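Local coordinates for putative cell invasion protein with MAC/Perforin domain (Bacteroides thetaiotaomicron VPI-5482, PDB 3KK7), which is of unproven function but belongs to the membrane-attack complex/perforin family and may take part in cell invasion, at residues 33-38 / 372-377; 196-201 / 506-511; 500-505 / 536-541. One frame throughout, in Å; residues are numbered along the deposited sequence.

Contact 1 of 3, residues 33-38 / 372-377; sequences RVWSKK and LEEPYI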
loop_
_atom_site.group_PDB
_atom_site.type_symbol
_atom_site.label_atom_id
_atom_site.label_comp_id
_atom_site.label_asym_id
_atom_site.label_seq_id
_atom_site.Cartn_x
_atom_site.Cartn_y
_atom_site.Cartn_z
ATOM N N ARG A 33 -6.981 2.204 28.638
ATOM C CA ARG A 33 -7.655 1.680 27.457
ATOM C C ARG A 33 -7.254 2.496 26.239
ATOM O O ARG A 33 -8.102 3.127 25.620
ATOM C CB ARG A 33 -9.162 1.756 27.628
ATOM C CG ARG A 33 -9.634 1.030 28.849
ATOM C CD ARG A 33 -11.030 0.464 28.688
ATOM N NE ARG A 33 -11.104 -0.798 29.412
ATOM C CZ ARG A 33 -11.097 -2.012 28.863
ATOM N NH1 ARG A 33 -11.078 -2.187 27.544
ATOM N NH2 ARG A 33 -11.150 -3.072 29.664
ATOM N N VAL A 34 -5.966 2.513 25.916
ATOM C CA VAL A 34 -5.510 3.302 24.788
ATOM C C VAL A 34 -4.787 2.402 23.799
ATOM O O VAL A 34 -3.729 1.833 24.097
ATOM C CB VAL A 34 -4.650 4.507 25.226
ATOM C CG1 VAL A 34 -4.268 5.337 24.026
ATOM C CG2 VAL A 34 -5.419 5.377 26.188
ATOM N N TRP A 35 -5.390 2.292 22.617
ATOM C CA TRP A 35 -4.894 1.419 21.573
ATOM C C TRP A 35 -4.129 2.186 20.484
ATOM O O TRP A 35 -3.466 1.567 19.649
ATOM C CB TRP A 35 -6.030 0.605 20.945
ATOM C CG TRP A 35 -7.146 0.226 21.883
ATOM C CD1 TRP A 35 -8.471 0.428 21.682
ATOM C CD2 TRP A 35 -7.024 -0.394 23.170
ATOM N NE1 TRP A 35 -9.184 -0.041 22.746
ATOM C CE2 TRP A 35 -8.323 -0.548 23.678
ATOM C CE3 TRP A 35 -5.941 -0.845 23.934
ATOM C CZ2 TRP A 35 -8.579 -1.121 24.927
ATOM C CZ3 TRP A 35 -6.201 -1.418 25.175
ATOM C CH2 TRP A 35 -7.507 -1.551 25.653
ATOM N N SER A 36 -4.181 3.521 20.510
ATOM C CA SER A 36 -3.461 4.323 19.529
ATOM C C SER A 36 -3.184 5.729 20.023
ATOM O O SER A 36 -3.731 6.141 21.014
ATOM C CB SER A 36 -4.260 4.373 18.222
ATOM O OG SER A 36 -5.448 5.114 18.362
ATOM N N LYS A 37 -2.324 6.456 19.316
ATOM C CA LYS A 37 -2.067 7.880 19.570
ATOM C C LYS A 37 -2.107 8.577 18.233
ATOM O O LYS A 37 -1.471 8.119 17.311
ATOM C CB LYS A 37 -0.686 8.105 20.201
ATOM C CG LYS A 37 -0.596 7.696 21.674
ATOM C CD LYS A 37 0.586 8.368 22.426
ATOM C CE LYS A 37 0.451 8.188 23.958
ATOM N NZ LYS A 37 1.319 9.121 24.747
ATOM N N LYS A 38 -2.855 9.671 18.115
ATOM C CA LYS A 38 -2.924 10.418 16.858
ATOM C C LYS A 38 -1.791 11.420 16.816
ATOM O O LYS A 38 -2.030 12.602 17.010
ATOM C CB LYS A 38 -4.260 11.156 16.722
ATOM N N LEU A 372 -7.017 0.689 15.455
ATOM C CA LEU A 372 -6.378 -0.201 16.401
ATOM C C LEU A 372 -7.353 -0.503 17.537
ATOM O O LEU A 372 -8.228 0.296 17.815
ATOM C CB LEU A 372 -5.041 0.385 16.882
ATOM C CG LEU A 372 -3.982 0.610 15.784
ATOM C CD1 LEU A 372 -2.697 1.065 16.387
ATOM C CD2 LEU A 372 -3.707 -0.628 14.880
ATOM N N GLU A 373 -7.228 -1.682 18.144
ATOM C CA GLU A 373 -8.209 -2.192 19.109
ATOM C C GLU A 373 -7.549 -2.866 20.328
ATOM O O GLU A 373 -6.326 -2.944 20.414
ATOM C CB GLU A 373 -9.154 -3.165 18.409
ATOM C CG GLU A 373 -10.080 -2.520 17.392
ATOM C CD GLU A 373 -10.918 -3.543 16.574
ATOM O OE1 GLU A 373 -11.153 -4.693 17.037
ATOM O OE2 GLU A 373 -11.338 -3.190 15.443
ATOM N N GLU A 374 -8.370 -3.319 21.279
ATOM C CA GLU A 374 -7.866 -3.955 22.497
ATOM C C GLU A 374 -7.276 -5.306 22.144
ATOM O O GLU A 374 -7.933 -6.109 21.487
ATOM C CB GLU A 374 -8.991 -4.169 23.527
ATOM C CG GLU A 374 -8.547 -4.842 24.871
ATOM C CD GLU A 374 -9.707 -5.096 25.853
ATOM O OE1 GLU A 374 -10.808 -4.538 25.643
ATOM O OE2 GLU A 374 -9.502 -5.860 26.829
ATOM N N PRO A 375 -6.033 -5.558 22.569
ATOM C CA PRO A 375 -5.494 -6.902 22.433
ATOM C C PRO A 375 -5.966 -7.869 23.539
ATOM O O PRO A 375 -6.444 -7.447 24.582
ATOM C CB PRO A 375 -3.987 -6.681 22.493
ATOM C CG PRO A 375 -3.818 -5.437 23.198
ATOM C CD PRO A 375 -4.993 -4.590 22.938
ATOM N N TYR A 376 -5.813 -9.167 23.284
ATOM C CA TYR A 376 -6.274 -10.201 24.194
ATOM C C TYR A 376 -5.757 -11.545 23.730
ATOM O O TYR A 376 -5.526 -11.739 22.550
ATOM C CB TYR A 376 -7.807 -10.256 24.233
ATOM C CG TYR A 376 -8.471 -10.523 22.901
ATOM C CD1 TYR A 376 -8.710 -11.824 22.466
ATOM C CD2 TYR A 376 -8.885 -9.468 22.087
ATOM C CE1 TYR A 376 -9.337 -12.076 21.236
ATOM C CE2 TYR A 376 -9.502 -9.700 20.863
ATOM C CZ TYR A 376 -9.724 -11.006 20.437
ATOM O OH TYR A 376 -10.341 -11.222 19.228
ATOM N N ILE A 377 -5.587 -12.467 24.665
ATOM C CA ILE A 377 -5.212 -13.826 24.357
ATOM C C ILE A 377 -6.477 -14.660 24.393
ATOM O O ILE A 377 -7.228 -14.575 25.355
ATOM C CB ILE A 377 -4.247 -14.368 25.393
ATOM C CG1 ILE A 377 -2.947 -13.552 25.372
ATOM C CG2 ILE A 377 -3.989 -15.845 25.124
ATOM C CD1 ILE A 377 -1.912 -13.999 26.390
#
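The indole of W35 lies flat against the backbone that leads into strand 376-386. On one face it carries E374, whose CA stands 3.6 Å from the centroid of the six-membered ring and only 9° off the normal, a CH-pi contact almost over the centre. On the same face the carbonyl carbon of E373 sits toward the rim, 3.5 Å from W35 CG. Over the rim of the opposite face lies the carbonyl carbon of R33, and R33 NH1 lies in plane at the ring edge. CB and CG of E374 continue along the benzene end of the indole, CB coming within 3.4 Å of W35 CZ2. With CG anti to the backbone N (chi1 -180°) and an extended chain, the glutamate runs beside the ring, and its carboxylate is tilted just 16° from the ring plane. The carboxylate ends at R33: NH1 donates to E374 OE1 at 3.0 Å, within the guanidinium plane but from above the carboxylate plane, so this salt bridge has one N-H and one oxygen. A bend at chi3 of R33 carries the guanidinium round to it. P375 CD approaches W35 CE3 obliquely at 4.0 Å, while L372 CD1 packs 3.4 Å from W35 O. An alanine in place of W35 would remove the indole and would probably leave E374 without the flat surface that aligns it with R33. R403 donates to W35 O and also pairs through its backbone with E373. Around this contact, A512 of helix 508-512 touches the indole, K450 of strand 450-454 touches E374, and Y513 meets P375, so the loop after strand 22-25 is packed between helix 508-512 and the residues that lead into strand 376-386 of the mixed sheet.

Contact 2 of 3, residues 196-201 / 506-511; sequences LYNSSM and DDYIPD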
loop_
_atom_site.group_PDB
_atom_site.type_symbol
_atom_site.label_atom_id
_atom_site.label_comp_id
_atom_site.label_asym_id
_atom_site.label_seq_id
_atom_site.Cartn_x
_atom_site.Cartn_y
_atom_site.Cartn_z
ATOM N N LEU A 196 3.111 3.635 11.290
ATOM C CA LEU A 196 3.228 2.176 11.331
ATOM C C LEU A 196 2.808 1.609 12.678
ATOM O O LEU A 196 2.113 0.607 12.725
ATOM C CB LEU A 196 4.672 1.762 11.027
ATOM C CG LEU A 196 4.947 0.393 10.396
ATOM C CD1 LEU A 196 4.264 0.274 9.006
ATOM C CD2 LEU A 196 6.488 0.164 10.294
ATOM N N TYR A 197 3.238 2.243 13.762
ATOM C CA TYR A 197 2.905 1.765 15.097
ATOM C C TYR A 197 1.779 2.494 15.822
ATOM O O TYR A 197 1.275 1.966 16.796
ATOM C CB TYR A 197 4.154 1.733 15.994
ATOM C CG TYR A 197 5.015 0.540 15.692
ATOM C CD1 TYR A 197 4.682 -0.709 16.187
ATOM C CD2 TYR A 197 6.119 0.645 14.859
ATOM C CE1 TYR A 197 5.428 -1.819 15.872
ATOM C CE2 TYR A 197 6.881 -0.459 14.550
ATOM C CZ TYR A 197 6.530 -1.693 15.057
ATOM O OH TYR A 197 7.277 -2.813 14.766
ATOM N N ASN A 198 1.372 3.675 15.380
ATOM C CA ASN A 198 0.380 4.437 16.143
ATOM C C ASN A 198 -0.969 4.618 15.478
ATOM O O ASN A 198 -1.850 5.251 16.035
ATOM C CB ASN A 198 0.946 5.788 16.568
ATOM C CG ASN A 198 2.124 5.643 17.504
ATOM O OD1 ASN A 198 2.130 4.789 18.392
ATOM N ND2 ASN A 198 3.133 6.467 17.306
ATOM N N SER A 199 -1.134 4.039 14.299
ATOM C CA SER A 199 -2.408 4.031 13.616
ATOM C C SER A 199 -2.541 2.641 12.983
ATOM O O SER A 199 -1.621 1.815 13.084
ATOM C CB SER A 199 -2.484 5.174 12.582
ATOM O OG SER A 199 -1.610 4.976 11.487
ATOM N N SER A 200 -3.701 2.382 12.389
ATOM C CA SER A 200 -3.953 1.107 11.759
ATOM C C SER A 200 -3.402 1.177 10.361
ATOM O O SER A 200 -3.225 2.255 9.812
ATOM C CB SER A 200 -5.452 0.807 11.706
ATOM O OG SER A 200 -6.137 1.728 10.870
HETATM N N MSE A 201 -3.130 0.030 9.774
HETATM C CA MSE A 201 -2.688 -0.001 8.402
HETATM C C MSE A 201 -3.688 0.742 7.482
HETATM O O MSE A 201 -3.283 1.440 6.518
HETATM C CB MSE A 201 -2.488 -1.459 7.970
HETATM C CG MSE A 201 -2.014 -1.648 6.517
HETATM SE SE MSE A 201 -0.310 -0.768 6.154
HETATM C CE MSE A 201 0.732 -1.666 7.559
ATOM N N ASP A 506 7.109 3.716 23.060
ATOM C CA ASP A 506 6.147 4.472 23.814
ATOM C C ASP A 506 5.450 3.462 24.687
ATOM O O ASP A 506 4.799 2.559 24.184
ATOM C CB ASP A 506 5.140 5.181 22.914
ATOM C CG ASP A 506 4.297 6.217 23.679
ATOM O OD1 ASP A 506 3.991 6.034 24.884
ATOM O OD2 ASP A 506 3.925 7.227 23.055
ATOM N N ASP A 507 5.594 3.630 25.995
ATOM C CA ASP A 507 4.998 2.734 26.976
ATOM C C ASP A 507 3.493 2.473 26.746
ATOM O O ASP A 507 2.987 1.402 27.107
ATOM C CB ASP A 507 5.284 3.245 28.407
ATOM C CG ASP A 507 6.752 2.994 28.869
ATOM O OD1 ASP A 507 7.530 2.333 28.156
ATOM O OD2 ASP A 507 7.129 3.446 29.970
ATOM N N TYR A 508 2.777 3.389 26.103
ATOM C CA TYR A 508 1.364 3.129 25.858
ATOM C C TYR A 508 1.139 1.788 25.131
ATOM O O TYR A 508 0.117 1.148 25.340
ATOM C CB TYR A 508 0.692 4.282 25.105
ATOM C CG TYR A 508 0.471 4.088 23.589
ATOM C CD1 TYR A 508 -0.672 3.464 23.092
ATOM C CD2 TYR A 508 1.385 4.571 22.663
ATOM C CE1 TYR A 508 -0.871 3.320 21.716
ATOM C CE2 TYR A 508 1.185 4.425 21.322
ATOM C CZ TYR A 508 0.057 3.804 20.847
ATOM O OH TYR A 508 -0.120 3.656 19.483
ATOM N N ILE A 509 2.088 1.369 24.287
ATOM C CA ILE A 509 1.966 0.103 23.547
ATOM C C ILE A 509 2.107 -1.112 24.459
ATOM O O ILE A 509 1.175 -1.901 24.559
ATOM C CB ILE A 509 2.944 0.008 22.339
ATOM C CG1 ILE A 509 2.642 1.116 21.321
ATOM C CG2 ILE A 509 2.827 -1.366 21.646
ATOM C CD1 ILE A 509 3.651 1.241 20.198
ATOM N N PRO A 510 3.253 -1.281 25.138
ATOM C CA PRO A 510 3.277 -2.429 26.087
ATOM C C PRO A 510 2.107 -2.415 27.080
ATOM O O PRO A 510 1.619 -3.476 27.473
ATOM C CB PRO A 510 4.625 -2.293 26.818
ATOM C CG PRO A 510 5.197 -0.942 26.401
ATOM C CD PRO A 510 4.537 -0.558 25.090
ATOM N N ASP A 511 1.637 -1.220 27.445
ATOM C CA ASP A 511 0.489 -1.082 28.363
ATOM C C ASP A 511 -0.828 -1.576 27.735
ATOM O O ASP A 511 -1.671 -2.159 28.429
ATOM C CB ASP A 511 0.371 0.359 28.943
ATOM C CG ASP A 511 1.220 0.566 30.237
ATOM O OD1 ASP A 511 1.644 -0.450 30.839
ATOM O OD2 ASP A 511 1.463 1.739 30.652
#
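Y508 and N198 meet tip to tip: the phenol hydroxyl donates to the side-chain carbonyl of the asparagine, with Y508 OH 2.7 Å from N198 OD1. The oxygen lies close to the plane of the tyrosine ring, at its edge, and the donor sits in the carbonyl plane on a lone pair, at a C=O...donor angle of 125°. Amide and ring are turned 40° against each other. Beside this polar pair, the CD1 methyl of I509 reaches across to Y197, 4.3 Å from Y197 CB, and forms the apolar half of the contact. I509 CG1 also rests on one face of the Y508 ring, toward its rim, so the two neighbouring side chains brace each other.

The next shell fixes both ends. N198 CG is anti to the carbonyl carbon, and its ND2 is bonded to D194 one turn back in helix 190-198, which leaves OD1 turned to the phenol. On the other side, D506 accepts from the backbone of Y508, D506 OD1 to Y508 N measuring 3.2 Å with an almost straight N-H (173°). This is a capping bond at the turn into helix 508-512, and I509 N adds a backbone bond to D506 O at 3.0 Å. R403 donates to Y197 O and makes a weak bond to Y508 OH, while the hydroxyl of Y197 is held by E352 farther out.

All four touching residues are buried, so the phenol satisfies the amide oxygen of N198 in the interior between the MACPF and D3 regions, and its own oxygen has R403 as a second, weak partner. The nearby positive charge of R403 would probably polarise the phenol and strengthen it as a donor to the asparagine.

Contact 3 of 3, residues 500-505 / 536-541; sequences CFAYYD and YKIYGL
L541, the last residue of the chain, closes the pairing of strand 537-540 with strand 499-504. Its CB lies 3.8 Å from A502 O; CG, anti to the carbonyl carbon (chi1 -58°), moves on to F501 CB at 3.9 Å. There the branch divides: CD1 stays against F501 CB, and CD2 turns obliquely to the start of the phenyl ring, 4.2 Å from F501 CG. The ring in turn has Y539 CB at its edge.

The strands run parallel, with C500 opposite I538, F501 opposite Y539 and A502 opposite G540. Y539 N donates to C500 O at 2.8 Å and L541 N to A502 O at 2.9 Å, each nearly along the C=O axis. Between them A502 N reaches Y539 O at 2.6 Å, from above the carbonyl plane. CA-H...O contacts from I538, F501 and G540 accompany these bonds. F501 and Y539 lie on one face of the sheet; on the other, A502 CB packs 3.9 Å from I538 CG2, beside C500.

The parallel pairing needs a crossover, and the 30 residues between the segments supply it with helices rather than strands. Strand 537-540 is outermost in the four-stranded sheet of the D3 region, while strand 499-504 also pairs antiparallel with 489-494, whose Y491 touches C500 and A502. Y197 of helix 190-198 reaches A502, N354 of helix 353-363 bonds to G540 O, and the terminal carboxylate of L541 forms a salt bridge with R403.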
loop_
_atom_site.group_PDB
_atom_site.type_symbol
_atom_site.label_atom_id
_atom_site.label_comp_id
_atom_site.label_asym_id
_atom_site.label_seq_id
_atom_site.Cartn_x
_atom_site.Cartn_y
_atom_site.Cartn_z
ATOM N N CYS A 500 10.299 -12.856 17.350
ATOM C CA CYS A 500 10.535 -11.542 17.871
ATOM C C CYS A 500 9.302 -10.621 17.789
ATOM O O CYS A 500 8.671 -10.500 16.729
ATOM C CB CYS A 500 11.703 -10.924 17.106
ATOM S SG CYS A 500 11.899 -9.137 17.333
ATOM N N PHE A 501 8.980 -9.969 18.914
ATOM C CA PHE A 501 7.925 -8.966 18.968
ATOM C C PHE A 501 8.579 -7.601 18.955
ATOM O O PHE A 501 9.475 -7.333 19.766
ATOM C CB PHE A 501 7.045 -9.083 20.223
ATOM C CG PHE A 501 6.432 -10.448 20.443
ATOM C CD1 PHE A 501 5.958 -11.210 19.394
ATOM C CD2 PHE A 501 6.300 -10.957 21.734
ATOM C CE1 PHE A 501 5.377 -12.477 19.615
ATOM C CE2 PHE A 501 5.732 -12.234 21.973
ATOM C CZ PHE A 501 5.268 -12.983 20.906
ATOM N N ALA A 502 8.123 -6.730 18.046
ATOM C CA ALA A 502 8.643 -5.350 17.946
ATOM C C ALA A 502 7.594 -4.292 18.341
ATOM O O ALA A 502 6.402 -4.545 18.267
ATOM C CB ALA A 502 9.164 -5.082 16.517
ATOM N N TYR A 503 8.046 -3.113 18.758
ATOM C CA TYR A 503 7.141 -1.969 19.005
ATOM C C TYR A 503 7.926 -0.662 19.136
ATOM O O TYR A 503 9.025 -0.659 19.696
ATOM C CB TYR A 503 6.214 -2.172 20.239
ATOM C CG TYR A 503 6.878 -2.328 21.615
ATOM C CD1 TYR A 503 7.082 -3.581 22.183
ATOM C CD2 TYR A 503 7.252 -1.212 22.371
ATOM C CE1 TYR A 503 7.686 -3.715 23.461
ATOM C CE2 TYR A 503 7.850 -1.332 23.626
ATOM C CZ TYR A 503 8.062 -2.578 24.164
ATOM O OH TYR A 503 8.651 -2.686 25.407
ATOM N N TYR A 504 7.362 0.431 18.610
ATOM C CA TYR A 504 7.929 1.772 18.807
ATOM C C TYR A 504 7.953 2.118 20.302
ATOM O O TYR A 504 7.085 1.683 21.044
ATOM C CB TYR A 504 7.149 2.825 18.019
ATOM C CG TYR A 504 7.697 4.215 18.236
ATOM C CD1 TYR A 504 8.828 4.664 17.549
ATOM C CD2 TYR A 504 7.119 5.070 19.187
ATOM C CE1 TYR A 504 9.355 5.940 17.792
ATOM C CE2 TYR A 504 7.640 6.346 19.434
ATOM C CZ TYR A 504 8.747 6.767 18.740
ATOM O OH TYR A 504 9.233 8.020 19.003
ATOM N N ASP A 505 8.956 2.894 20.721
ATOM C CA ASP A 505 9.236 3.135 22.135
ATOM C C ASP A 505 8.316 4.174 22.775
ATOM O O ASP A 505 8.684 5.342 23.000
ATOM C CB ASP A 505 10.704 3.534 22.344
ATOM C CG ASP A 505 11.117 3.521 23.811
ATOM O OD1 ASP A 505 10.377 2.958 24.639
ATOM O OD2 ASP A 505 12.200 4.043 24.145
ATOM N N TYR A 536 15.280 -14.062 12.202
ATOM C CA TYR A 536 14.072 -14.044 13.034
ATOM C C TYR A 536 12.808 -13.722 12.224
ATOM O O TYR A 536 12.883 -13.187 11.119
ATOM C CB TYR A 536 14.232 -13.066 14.209
ATOM C CG TYR A 536 15.274 -13.495 15.220
ATOM C CD1 TYR A 536 16.624 -13.349 14.952
ATOM C CD2 TYR A 536 14.909 -14.040 16.444
ATOM C CE1 TYR A 536 17.595 -13.743 15.869
ATOM C CE2 TYR A 536 15.879 -14.437 17.391
ATOM C CZ TYR A 536 17.228 -14.294 17.094
ATOM O OH TYR A 536 18.207 -14.685 17.990
ATOM N N LYS A 537 11.664 -14.124 12.767
ATOM C CA LYS A 537 10.367 -13.660 12.322
ATOM C C LYS A 537 10.021 -12.502 13.252
ATOM O O LYS A 537 10.105 -12.625 14.464
ATOM C CB LYS A 537 9.316 -14.760 12.450
ATOM C CG LYS A 537 9.468 -15.956 11.468
ATOM C CD LYS A 537 9.123 -15.575 10.015
ATOM C CE LYS A 537 9.356 -16.755 9.070
ATOM N NZ LYS A 537 8.784 -16.509 7.708
ATOM N N ILE A 538 9.674 -11.367 12.680
ATOM C CA ILE A 538 9.388 -10.177 13.451
ATOM C C ILE A 538 7.896 -9.809 13.352
ATOM O O ILE A 538 7.343 -9.669 12.253
ATOM C CB ILE A 538 10.240 -8.978 12.971
ATOM C CG1 ILE A 538 11.741 -9.309 12.999
ATOM C CG2 ILE A 538 9.970 -7.771 13.852
ATOM C CD1 ILE A 538 12.531 -8.323 12.248
ATOM N N TYR A 539 7.263 -9.656 14.509
ATOM C CA TYR A 539 5.873 -9.267 14.594
ATOM C C TYR A 539 5.768 -7.983 15.393
ATOM O O TYR A 539 6.304 -7.892 16.509
ATOM C CB TYR A 539 5.066 -10.362 15.263
ATOM C CG TYR A 539 5.194 -11.662 14.539
ATOM C CD1 TYR A 539 4.376 -11.961 13.474
ATOM C CD2 TYR A 539 6.153 -12.589 14.902
ATOM C CE1 TYR A 539 4.505 -13.154 12.796
ATOM C CE2 TYR A 539 6.280 -13.769 14.238
ATOM C CZ TYR A 539 5.460 -14.042 13.186
ATOM O OH TYR A 539 5.585 -15.227 12.525
ATOM N N GLY A 540 5.111 -6.988 14.791
ATOM C CA GLY A 540 4.846 -5.706 15.423
ATOM C C GLY A 540 3.589 -5.809 16.294
ATOM O O GLY A 540 2.545 -6.264 15.841
ATOM N N LEU A 541 3.716 -5.401 17.556
ATOM C CA LEU A 541 2.607 -5.322 18.472
ATOM C C LEU A 541 1.926 -3.946 18.288
ATOM O O LEU A 541 2.515 -3.013 17.695
ATOM C CB LEU A 541 3.114 -5.518 19.902
ATOM C CG LEU A 541 3.858 -6.830 20.178
ATOM C CD1 LEU A 541 4.136 -6.968 21.657
ATOM C CD2 LEU A 541 3.092 -8.064 19.677
ATOM O OXT LEU A 541 0.772 -3.736 18.716
#

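How the contacts relate
The three contacts lie on the same side of the chain's centre. Contact 2 is in the middle, its centre about 8 Å from that of contact 1 and about 11 Å from that of contact 3; contacts 1 and 3, about 16 Å apart between centres, do not touch. Along the chain, contact 1 closes before contact 3 opens, and contact 2 crosses both. S36 packs on N198 and Y508, while Y197 lies against A502 and Y503. Strand 499-504 leads directly to helix 508-512, and R403 has partners in all three. Together they join the MACPF, D2 and D3 regions around one junction.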